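Local structure of effector protein B, substrate of the Dot/Icm secretion system (Legionella drancourtii, 4JVS) at residues E36-R39 against T40-G43; L163-A166 against G167-I170; L199-F202 against M203-T207. The protein probably acts as a GTPase-activating protein delivered by the Dot/Icm secretion system, this chain being its GAP domain, captured with GDP and aluminum fluoride. All coordinates share one frame; numbering follows the deposited sequence.

Contact 1: E36-R39 against T40-G43; sequences ELIR and TWAG
Leu-37 lies alongside Trp-41, one turn further along helix 34-45, and covers a face of the indole. Its CG stands 3.9 Å from the centroid of the six-membered ring and 15° off the ring normal, a CH-pi contact. Leu-37 CD1 sits over the same ring, offset toward the rim, 3.4 Å from Trp-41 CZ2. Leu-37 has CG anti to its own backbone N (chi1 -173°), while Trp-41 has CG anti to the carbonyl carbon (chi1 -67°), and the two side chains end up pointing the same way. Ile-38 CD1 adds a more distant touch, 4.1 Å from Trp-41 CE3. This apolar side is buried; the indole NE1 is bound by the carbonyl of Gln-27, and Leu-174 of helix 156-177 packs on Trp-41. The other side, with Glu-36, Arg-39 and Thr-40, is more open to solvent. There Glu-36 O accepts two bonds from Thr-40, one from N and one from OG1, the donors reaching it from opposite faces of the carbonyl plane. Buried on one side and polar on the other, the stretch is a typical amphipathic helix of an alpha-helical domain, here the N-terminal subdomain of the LepB GAP domain.

Contact 2: L163-A166 against G167-I170; sequences LATA and GQNI
Asn-169 N donates to Thr-165 O at 3.0 Å, one of four i to i+4 backbone bonds that join 163-166 to 167-170. Gln-168 N reaches Ala-164 O at 3.1 Å, and Gly-167 N is bonded to Leu-163 O. The bond from Ile-170 N to Ala-166 O is longer, 3.3 Å, and the same carbonyl takes a weak second bond from Asn-169 N. Polar side chains add bonds along the same helix: Thr-165 OG1 is hydrogen-bonded to the carbonyl of Gln-161, and Asn-169 OD1 to NE2 of Gln-173.

Gln-168 carries most of the side-chain contact. Its CG, anti to the carbonyl carbon (chi1 -66°), is folded back over the preceding turn, 3.3 Å from Ala-164 O. The chain then runs on extended, bringing OE1 within 3.7 Å of Thr-165 CA, with the methyl CG2 of Thr-165 farther off. This is a regular alpha-helical turn in the middle of helix 156-177, a buried helix of the N-terminal subdomain of the LepB GAP domain. The side chain of Gln-168 is about 11 Å from the bound aluminum fluoride and packs on an aromatic residue of the other protein chain in the complex; Thr-165 and Asn-169 also touch that chain.

Ala-166 and Gly-167 are small residues on this buried turn: Ala-166 offers just a methyl, which meets Tyr-205 of helix 193-214, and Gly-167 has no side chain at all. Beyond them, Ile-170 lays CG1 3.4 Å from Ala-166 O, while the side chain of Leu-163, about two turns earlier, sets out away from 167-170 and packs on Phe-202 and Val-209.

Contact 3: L199-F202 against M203-T207; sequences LDDF and MQYKT
Met-203 N, Gln-204 N, Tyr-205 N and Lys-206 N each bond to the carbonyl four residues back, so 199-202 and 203-207 are successive turns of one alpha helix, 193-214, in the alpha-helical N-terminal subdomain of the LepB GAP domain. The bond from Lys-206 N to Phe-202 O is 2.8 Å, while that from Met-203 N to Leu-199 O measures 3.2 Å and is nearly straight, with an N-H...O angle of 172°.

Phe-202, which is buried, and Met-203 beside it cross at an angle, with the methyl CE of Met-203 3.9 Å from Phe-202 CD2. Met-203 bends at both chi2 (71°) and chi3 (-99°), which turns CE back toward the phenyl ring and leaves SD 3.8 Å from Leu-199 O. Phe-202 also meets Phe-34 edge-to-face, and Ile-170 of helix 156-177 packs against it.

Farther round the helix Tyr-205 leans back over the preceding turn, its CE2 4.1 Å from Asp-201 CB. Two charged groups find partners a turn away on this helix: Asp-201 OD2 forms a salt bridge with Lys-197, and Lys-206 NZ one with Asp-210. Lys-206 NZ is also hydrogen-bonded to Tyr-70 OH of helix 60-80. On the exposed side the aliphatic part of Gln-204 folds over the turn below, its CG 3.2 Å from Asp-200 O. At the end of the stretch, Thr-207 binds Met-203 O twice, through N and through OG1 at 2.8 Å, from opposite faces of the carbonyl plane.

In the fold
From the N terminus the chain runs through contact 1 on helix 34-45, contact 2 on helix 156-177 and contact 3 on helix 193-214. Each spans consecutive turns of a single helix, so none closes a loop, and the three follow in series without nesting or crossing. In space they converge, and every pair touches. Ile-38 of contact 1 meets Ile-170 of contact 2 and both Leu-199 and Met-203 of contact 3. Contacts 2 and 3, with centres about 9 Å apart, join neighbouring helices through Leu-163 on Phe-202 and Ile-170 on Leu-199. Together they tie the early helix 34-45 to the later pair within the N-terminal GAP subdomain.

Contact 1: E36-R39 against T40-G43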
loop_
_atom_site.group_PDB
_atom_site.type_symbol
_atom_site.label_atom_id
_atom_site.label_comp_id
_atom_site.label_asym_id
_atom_site.label_seq_id
_atom_site.Cartn_x
_atom_site.Cartn_y
_atom_site.Cartn_z
ATOM N N GLU A 36 -15.010 -5.678 18.732
ATOM C CA GLU A 36 -15.208 -6.623 19.805
ATOM C C GLU A 36 -14.191 -7.720 19.809
ATOM O O GLU A 36 -13.797 -8.204 20.830
ATOM C CB GLU A 36 -16.601 -7.187 19.756
ATOM C CG GLU A 36 -17.590 -6.219 20.331
ATOM C CD GLU A 36 -17.108 -5.609 21.609
ATOM O OE1 GLU A 36 -17.136 -4.382 21.714
ATOM O OE2 GLU A 36 -16.712 -6.370 22.505
ATOM N N LEU A 37 -13.811 -8.146 18.637
ATOM C CA LEU A 37 -12.810 -9.136 18.518
ATOM C C LEU A 37 -11.510 -8.641 19.101
ATOM O O LEU A 37 -10.889 -9.308 19.863
ATOM C CB LEU A 37 -12.642 -9.396 17.045
ATOM C CG LEU A 37 -11.767 -10.493 16.517
ATOM C CD1 LEU A 37 -12.138 -11.777 17.188
ATOM C CD2 LEU A 37 -11.993 -10.608 15.045
ATOM N N ILE A 38 -11.114 -7.438 18.786
ATOM C CA ILE A 38 -9.897 -6.901 19.316
ATOM C C ILE A 38 -9.935 -6.696 20.804
ATOM O O ILE A 38 -9.018 -7.018 21.498
ATOM C CB ILE A 38 -9.619 -5.580 18.652
ATOM C CG1 ILE A 38 -9.363 -5.795 17.175
ATOM C CG2 ILE A 38 -8.445 -4.894 19.294
ATOM C CD1 ILE A 38 -8.664 -7.067 16.841
ATOM N N ARG A 39 -11.031 -6.163 21.293
ATOM C CA ARG A 39 -11.266 -5.993 22.722
ATOM C C ARG A 39 -11.042 -7.322 23.432
ATOM O O ARG A 39 -10.312 -7.395 24.421
ATOM C CB ARG A 39 -12.696 -5.514 22.971
ATOM C CG ARG A 39 -12.966 -4.995 24.387
ATOM C CD ARG A 39 -14.413 -5.283 24.817
ATOM N NE ARG A 39 -14.542 -6.599 25.454
ATOM C CZ ARG A 39 -15.291 -7.609 25.009
ATOM N NH1 ARG A 39 -16.026 -7.493 23.905
ATOM N NH2 ARG A 39 -15.308 -8.748 25.684
ATOM N N THR A 40 -11.665 -8.371 22.897
ATOM C CA THR A 40 -11.493 -9.732 23.395
ATOM C C THR A 40 -10.033 -10.156 23.438
ATOM O O THR A 40 -9.536 -10.591 24.478
ATOM C CB THR A 40 -12.262 -10.753 22.542
ATOM O OG1 THR A 40 -13.671 -10.542 22.687
ATOM C CG2 THR A 40 -11.928 -12.160 22.983
ATOM N N TRP A 41 -9.344 -10.031 22.311
ATOM C CA TRP A 41 -7.952 -10.478 22.235
ATOM C C TRP A 41 -7.016 -9.687 23.144
ATOM O O TRP A 41 -6.160 -10.268 23.816
ATOM C CB TRP A 41 -7.455 -10.474 20.789
ATOM C CG TRP A 41 -8.144 -11.494 19.943
ATOM C CD1 TRP A 41 -8.976 -12.492 20.371
ATOM C CD2 TRP A 41 -8.080 -11.612 18.517
ATOM N NE1 TRP A 41 -9.427 -13.226 19.301
ATOM C CE2 TRP A 41 -8.894 -12.707 18.152
ATOM C CE3 TRP A 41 -7.419 -10.893 17.513
ATOM C CZ2 TRP A 41 -9.057 -13.104 16.828
ATOM C CZ3 TRP A 41 -7.583 -11.290 16.200
ATOM C CH2 TRP A 41 -8.396 -12.386 15.871
ATOM N N ALA A 42 -7.188 -8.369 23.171
ATOM C CA ALA A 42 -6.374 -7.524 24.037
ATOM C C ALA A 42 -6.546 -7.930 25.500
ATOM O O ALA A 42 -5.606 -7.855 26.285
ATOM C CB ALA A 42 -6.715 -6.060 23.840
ATOM N N GLY A 43 -7.749 -8.372 25.854
ATOM C CA GLY A 43 -8.029 -8.839 27.194
ATOM C C GLY A 43 -7.291 -10.122 27.523
ATOM O O GLY A 43 -6.677 -10.235 28.588
#

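Contact 2: L163-A166 against G167-I170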
loop_
_atom_site.group_PDB
_atom_site.type_symbol
_atom_site.label_atom_id
_atom_site.label_comp_id
_atom_site.label_asym_id
_atom_site.label_seq_id
_atom_site.Cartn_x
_atom_site.Cartn_y
_atom_site.Cartn_z
ATOM N N LEU A 163 -6.860 5.030 12.291
ATOM C CA LEU A 163 -7.605 3.892 12.819
ATOM C C LEU A 163 -7.529 2.735 11.830
ATOM O O LEU A 163 -7.426 1.568 12.198
ATOM C CB LEU A 163 -9.072 4.288 13.031
ATOM C CG LEU A 163 -10.081 3.169 13.314
ATOM C CD1 LEU A 163 -9.935 2.641 14.732
ATOM C CD2 LEU A 163 -11.517 3.612 13.033
ATOM N N ALA A 164 -7.588 3.096 10.558
ATOM C CA ALA A 164 -7.508 2.148 9.464
ATOM C C ALA A 164 -6.180 1.418 9.498
ATOM O O ALA A 164 -6.137 0.186 9.492
ATOM C CB ALA A 164 -7.669 2.880 8.150
ATOM N N THR A 165 -5.103 2.199 9.530
ATOM C CA THR A 165 -3.738 1.682 9.532
ATOM C C THR A 165 -3.511 0.825 10.767
ATOM O O THR A 165 -2.818 -0.185 10.715
ATOM C CB THR A 165 -2.694 2.836 9.535
ATOM O OG1 THR A 165 -2.994 3.777 8.493
ATOM C CG2 THR A 165 -1.268 2.295 9.362
ATOM N N ALA A 166 -4.108 1.247 11.876
ATOM C CA ALA A 166 -3.994 0.545 13.145
ATOM C C ALA A 166 -4.561 -0.863 13.041
ATOM O O ALA A 166 -3.977 -1.819 13.560
ATOM C CB ALA A 166 -4.706 1.334 14.252
ATOM N N GLY A 167 -5.705 -0.980 12.373
ATOM C CA GLY A 167 -6.367 -2.254 12.192
ATOM C C GLY A 167 -5.546 -3.151 11.294
ATOM O O GLY A 167 -5.466 -4.363 11.526
ATOM N N GLN A 168 -4.939 -2.550 10.269
ATOM C CA GLN A 168 -4.072 -3.270 9.345
ATOM C C GLN A 168 -2.897 -3.882 10.092
ATOM O O GLN A 168 -2.506 -5.023 9.850
ATOM C CB GLN A 168 -3.550 -2.325 8.269
ATOM C CG GLN A 168 -4.632 -1.777 7.342
ATOM C CD GLN A 168 -4.059 -1.044 6.138
ATOM O OE1 GLN A 168 -3.287 -0.087 6.276
ATOM N NE2 GLN A 168 -4.432 -1.495 4.951
ATOM N N ASN A 169 -2.347 -3.119 11.021
ATOM C CA ASN A 169 -1.169 -3.536 11.747
ATOM C C ASN A 169 -1.451 -4.724 12.670
ATOM O O ASN A 169 -0.580 -5.572 12.876
ATOM C CB ASN A 169 -0.601 -2.344 12.512
ATOM C CG ASN A 169 0.801 -2.582 13.024
ATOM O OD1 ASN A 169 1.506 -3.481 12.564
ATOM N ND2 ASN A 169 1.218 -1.768 13.989
ATOM N N ILE A 170 -2.661 -4.783 13.223
ATOM C CA ILE A 170 -3.068 -5.913 14.052
ATOM C C ILE A 170 -2.964 -7.202 13.230
ATOM O O ILE A 170 -2.392 -8.200 13.662
ATOM C CB ILE A 170 -4.519 -5.756 14.555
ATOM C CG1 ILE A 170 -4.651 -4.539 15.473
ATOM C CG2 ILE A 170 -4.990 -7.019 15.266
ATOM C CD1 ILE A 170 -6.067 -4.307 15.969
#

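Contact 3: L199-F202 against M203-T207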
loop_
_atom_site.group_PDB
_atom_site.type_symbol
_atom_site.label_atom_id
_atom_site.label_comp_id
_atom_site.label_asym_id
_atom_site.label_seq_id
_atom_site.Cartn_x
_atom_site.Cartn_y
_atom_site.Cartn_z
ATOM N N LEU A 199 -3.044 -3.685 19.355
ATOM C CA LEU A 199 -4.409 -3.830 19.827
ATOM C C LEU A 199 -4.855 -2.585 20.592
ATOM O O LEU A 199 -5.947 -2.059 20.344
ATOM C CB LEU A 199 -4.547 -5.080 20.698
ATOM C CG LEU A 199 -4.241 -6.393 19.988
ATOM C CD1 LEU A 199 -4.350 -7.560 20.935
ATOM C CD2 LEU A 199 -5.184 -6.566 18.829
ATOM N N ASP A 200 -4.008 -2.111 21.508
ATOM C CA ASP A 200 -4.335 -0.936 22.325
ATOM C C ASP A 200 -4.381 0.352 21.487
ATOM O O ASP A 200 -5.222 1.217 21.722
ATOM C CB ASP A 200 -3.368 -0.789 23.510
ATOM C CG ASP A 200 -3.430 -1.975 24.482
ATOM O OD1 ASP A 200 -4.533 -2.552 24.656
ATOM O OD2 ASP A 200 -2.376 -2.331 25.069
ATOM N N ASP A 201 -3.489 0.473 20.506
ATOM C CA ASP A 201 -3.526 1.606 19.587
ATOM C C ASP A 201 -4.822 1.631 18.778
ATOM O O ASP A 201 -5.338 2.705 18.456
ATOM C CB ASP A 201 -2.318 1.590 18.647
ATOM C CG ASP A 201 -1.034 2.026 19.336
ATOM O OD1 ASP A 201 -0.943 1.885 20.580
ATOM O OD2 ASP A 201 -0.115 2.512 18.635
ATOM N N PHE A 202 -5.347 0.452 18.445
ATOM C CA PHE A 202 -6.623 0.386 17.736
ATOM C C PHE A 202 -7.778 0.946 18.579
ATOM O O PHE A 202 -8.506 1.838 18.134
ATOM C CB PHE A 202 -6.943 -1.036 17.280
ATOM C CG PHE A 202 -8.190 -1.120 16.451
ATOM C CD1 PHE A 202 -8.175 -0.743 15.114
ATOM C CD2 PHE A 202 -9.382 -1.543 17.009
ATOM C CE1 PHE A 202 -9.329 -0.805 14.346
ATOM C CE2 PHE A 202 -10.539 -1.606 16.251
ATOM C CZ PHE A 202 -10.513 -1.236 14.918
ATOM N N MET A 203 -7.931 0.398 19.784
ATOM C CA MET A 203 -8.851 0.906 20.797
ATOM C C MET A 203 -8.825 2.425 20.954
ATOM O O MET A 203 -9.876 3.075 20.953
ATOM C CB MET A 203 -8.507 0.293 22.150
ATOM C CG MET A 203 -9.507 -0.701 22.679
ATOM S SD MET A 203 -9.477 -2.239 21.752
ATOM C CE MET A 203 -10.877 -2.015 20.627
ATOM N N GLN A 204 -7.628 2.982 21.123
ATOM C CA GLN A 204 -7.468 4.420 21.325
ATOM C C GLN A 204 -8.011 5.209 20.143
ATOM O O GLN A 204 -8.807 6.137 20.314
ATOM C CB GLN A 204 -5.995 4.777 21.537
ATOM C CG GLN A 204 -5.390 4.217 22.809
ATOM C CD GLN A 204 -3.873 4.416 22.885
ATOM O OE1 GLN A 204 -3.282 5.152 22.079
ATOM N NE2 GLN A 204 -3.238 3.757 23.858
ATOM N N TYR A 205 -7.563 4.835 18.947
ATOM C CA TYR A 205 -7.950 5.511 17.720
ATOM C C TYR A 205 -9.447 5.352 17.456
ATOM O O TYR A 205 -10.080 6.245 16.888
ATOM C CB TYR A 205 -7.142 4.954 16.547
ATOM C CG TYR A 205 -5.656 5.263 16.594
ATOM C CD1 TYR A 205 -5.187 6.466 17.106
ATOM C CD2 TYR A 205 -4.721 4.349 16.112
ATOM C CE1 TYR A 205 -3.822 6.744 17.144
ATOM C CE2 TYR A 205 -3.356 4.617 16.151
ATOM C CZ TYR A 205 -2.917 5.815 16.663
ATOM O OH TYR A 205 -1.575 6.084 16.696
ATOM N N LYS A 206 -10.005 4.214 17.875
ATOM C CA LYS A 206 -11.442 3.959 17.775
ATOM C C LYS A 206 -12.207 4.928 18.669
ATOM O O LYS A 206 -13.286 5.403 18.314
ATOM C CB LYS A 206 -11.754 2.521 18.190
ATOM C CG LYS A 206 -13.064 1.987 17.677
ATOM C CD LYS A 206 -13.974 1.486 18.799
ATOM C CE LYS A 206 -15.210 0.777 18.239
ATOM N NZ LYS A 206 -15.724 1.413 16.969
ATOM N N THR A 207 -11.638 5.212 19.838
ATOM C CA THR A 207 -12.222 6.163 20.778
ATOM C C THR A 207 -12.384 7.525 20.122
ATOM O O THR A 207 -13.468 8.099 20.140
ATOM C CB THR A 207 -11.340 6.340 22.026
ATOM O OG1 THR A 207 -11.014 5.054 22.580
ATOM C CG2 THR A 207 -12.058 7.188 23.061
#